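Local coordinates for protein putative mandelate racemase (Zymomonas mobilis, PDB 2OX4) that probably acts as a magnesium-dependent lyase or racemase of the enolase superfamily, its precise substrate and reaction not being established, at residues C[36-44]-C[317-325]. Residues are numbered along the deposited sequence; the frame is centred on the assembly and turned at random.
Sequences GLGEAGIAY and HVAGTGVAE
E39 sets its carboxylate over the first turn of helix 322-333, joining the two parts of the enolase-superfamily fold: strand 35-40 of the N-terminal antiparallel sheet and a helix of the C-terminal TIM-barrel-like domain. With CG anti to the backbone N (chi1 178°) and the chain extended beyond it, the side chain spans the gap at full length. OE2 offers its syn lone pair to T321 N at 3.0 Å, a nearly straight bond (171°). OE1 accepts from A324 N at 2.9 Å, met from above the carboxylate plane; T321 OG1 also lies 2.4 Å from OE1, very short and so of doubtful exactness. The two N-H bonds thus hold the buried carboxylate by both oxygens, and its negative charge is probably favoured by the positive end of the helix dipole. Shortened to an alanine, E39 would probably leave the N-H groups of T321 and A324 without their acceptor and open a gap between strand and helix. T321 suits the N-cap because its hydroxyl accepts from V323 N at 3.0 Å. G320 brings its CA within 3.5 Å of E39 OE2, where a side chain would collide with the carboxylate. Branched V323 turns CG1 against L37 CB and the backbone of G38, while L25 of strand 24-30 packs beside it. Toward the magnesium site, the Y44 and H317 rings meet at their margins, planes at 49°, with Y44 OH 3.0 Å from H317 CE1; Y44 OH hydrogen-bonds the metal ligand E267, and H317 ND1 is hydrogen-bonded to D290, a pairing that recalls the His-Asp dyad of mandelate racemase. Between these regions one water accepts from A43 N and donates to A319 O at 3.0 Å.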
loop_
_atom_site.group_PDB
_atom_site.type_symbol
_atom_site.label_atom_id
_atom_site.label_comp_id
_atom_site.label_asym_id
_atom_site.label_seq_id
_atom_site.Cartn_x
_atom_site.Cartn_y
_atom_site.Cartn_z
ATOM N N GLY C 36 34.460 27.817 -21.318
ATOM C CA GLY C 36 33.158 27.933 -20.692
ATOM C C GLY C 36 33.270 28.169 -19.204
ATOM O O GLY C 36 34.252 27.768 -18.573
ATOM N N LEU C 37 32.248 28.811 -18.651
ATOM C CA LEU C 37 32.179 29.090 -17.220
ATOM C C LEU C 37 31.025 28.318 -16.586
ATOM O O LEU C 37 29.940 28.201 -17.177
ATOM C CB LEU C 37 31.962 30.595 -16.978
ATOM C CG LEU C 37 33.215 31.443 -16.721
ATOM C CD1 LEU C 37 33.872 31.097 -15.366
ATOM C CD2 LEU C 37 34.219 31.353 -17.852
ATOM N N GLY C 38 31.281 27.813 -15.388
ATOM C CA GLY C 38 30.258 27.178 -14.566
ATOM C C GLY C 38 30.402 27.604 -13.120
ATOM O O GLY C 38 31.366 28.280 -12.739
ATOM N N GLU C 39 29.427 27.212 -12.309
ATOM C CA GLU C 39 29.362 27.649 -10.924
ATOM C C GLU C 39 28.809 26.501 -10.083
ATOM O O GLU C 39 27.835 25.858 -10.479
ATOM C CB GLU C 39 28.464 28.899 -10.800
ATOM C CG GLU C 39 28.315 29.377 -9.362
ATOM C CD GLU C 39 27.887 30.835 -9.209
ATOM O OE1 GLU C 39 27.809 31.578 -10.215
ATOM O OE2 GLU C 39 27.605 31.229 -8.059
ATOM N N ALA C 40 29.445 26.238 -8.942
ATOM C CA ALA C 40 28.942 25.254 -7.971
ATOM C C ALA C 40 28.051 25.968 -6.955
ATOM O O ALA C 40 28.431 27.014 -6.398
ATOM C CB ALA C 40 30.113 24.552 -7.261
ATOM N N GLY C 41 26.871 25.414 -6.699
ATOM C CA GLY C 41 25.864 26.144 -5.910
ATOM C C GLY C 41 26.006 26.089 -4.395
ATOM O O GLY C 41 24.998 25.945 -3.693
ATOM N N ILE C 42 27.239 26.185 -3.894
ATOM C CA ILE C 42 27.504 26.151 -2.449
ATOM C C ILE C 42 28.160 27.475 -2.016
ATOM O O ILE C 42 29.104 27.491 -1.217
ATOM C CB ILE C 42 28.413 24.929 -2.051
ATOM C CG1 ILE C 42 27.983 23.655 -2.786
ATOM C CG2 ILE C 42 28.377 24.673 -0.543
ATOM C CD1 ILE C 42 28.667 22.387 -2.295
ATOM N N ALA C 43 27.661 28.590 -2.553
ATOM C CA ALA C 43 28.262 29.921 -2.267
ATOM C C ALA C 43 28.006 30.429 -0.845
ATOM O O ALA C 43 28.712 31.321 -0.354
ATOM C CB ALA C 43 27.784 30.958 -3.267
ATOM N N TYR C 44 26.973 29.885 -0.212
ATOM C CA TYR C 44 26.565 30.274 1.129
ATOM C C TYR C 44 26.523 29.027 2.022
ATOM O O TYR C 44 26.677 27.895 1.539
ATOM C CB TYR C 44 25.203 30.973 1.100
ATOM C CG TYR C 44 24.056 30.134 0.549
ATOM C CD1 TYR C 44 23.167 29.482 1.403
ATOM C CD2 TYR C 44 23.854 30.005 -0.830
ATOM C CE1 TYR C 44 22.102 28.714 0.894
ATOM C CE2 TYR C 44 22.804 29.241 -1.342
ATOM C CZ TYR C 44 21.931 28.598 -0.476
ATOM O OH TYR C 44 20.884 27.844 -0.985
ATOM N N HIS C 317 16.296 27.475 -8.217
ATOM C CA HIS C 317 16.930 28.169 -7.104
ATOM C C HIS C 317 18.137 28.924 -7.625
ATOM O O HIS C 317 19.017 28.337 -8.269
ATOM C CB HIS C 317 17.362 27.192 -6.022
ATOM C CG HIS C 317 18.147 27.830 -4.922
ATOM N ND1 HIS C 317 19.524 27.787 -4.873
ATOM C CD2 HIS C 317 17.751 28.531 -3.834
ATOM C CE1 HIS C 317 19.943 28.438 -3.803
ATOM N NE2 HIS C 317 18.887 28.899 -3.155
ATOM N N VAL C 318 18.175 30.225 -7.352
ATOM C CA VAL C 318 19.266 31.066 -7.847
ATOM C C VAL C 318 19.789 31.927 -6.707
ATOM O O VAL C 318 19.058 32.768 -6.170
ATOM C CB VAL C 318 18.805 31.986 -9.011
ATOM C CG1 VAL C 318 19.997 32.771 -9.572
ATOM C CG2 VAL C 318 18.169 31.158 -10.121
ATOM N N ALA C 319 21.046 31.708 -6.335
ATOM C CA ALA C 319 21.628 32.374 -5.158
ATOM C C ALA C 319 23.141 32.336 -5.181
ATOM O O ALA C 319 23.774 31.914 -4.206
ATOM C CB ALA C 319 21.098 31.762 -3.852
ATOM N N GLY C 320 23.721 32.775 -6.295
ATOM C CA GLY C 320 25.161 33.036 -6.353
ATOM C C GLY C 320 25.465 34.163 -7.324
ATOM O O GLY C 320 24.750 35.173 -7.356
ATOM N N THR C 321 26.507 33.975 -8.132
ATOM C CA THR C 321 26.991 35.030 -9.023
ATOM C C THR C 321 26.162 35.138 -10.290
ATOM O O THR C 321 25.192 34.378 -10.500
ATOM C CB THR C 321 28.466 34.822 -9.455
ATOM O OG1 THR C 321 28.530 33.867 -10.525
ATOM C CG2 THR C 321 29.354 34.385 -8.298
ATOM N N GLY C 322 26.574 36.075 -11.144
ATOM C CA GLY C 322 25.971 36.266 -12.463
ATOM C C GLY C 322 26.151 35.099 -13.423
ATOM O O GLY C 322 25.411 34.993 -14.401
ATOM N N VAL C 323 27.132 34.231 -13.160
ATOM C CA VAL C 323 27.258 32.972 -13.904
ATOM C C VAL C 323 26.039 32.089 -13.630
ATOM O O VAL C 323 25.341 31.714 -14.564
ATOM C CB VAL C 323 28.589 32.224 -13.593
ATOM C CG1 VAL C 323 28.624 30.845 -14.283
ATOM C CG2 VAL C 323 29.797 33.069 -14.070
ATOM N N ALA C 324 25.789 31.790 -12.353
ATOM C CA ALA C 324 24.576 31.071 -11.947
ATOM C C ALA C 324 23.302 31.718 -12.480
ATOM O O ALA C 324 22.410 31.031 -12.995
ATOM C CB ALA C 324 24.514 30.948 -10.425
ATOM N N GLU C 325 23.193 33.038 -12.363
ATOM C CA GLU C 325 21.936 33.671 -12.772
ATOM C C GLU C 325 21.688 33.605 -14.279
ATOM O O GLU C 325 20.583 33.222 -14.710
ATOM C CB GLU C 325 21.745 35.088 -12.220
ATOM C CG GLU C 325 20.280 35.569 -12.436
ATOM C CD GLU C 325 19.719 36.468 -11.329
ATOM O OE1 GLU C 325 20.458 37.357 -10.853
ATOM O OE2 GLU C 325 18.523 36.306 -10.961
HETATM O O HOH W 1 25.180 29.264 -4.270
#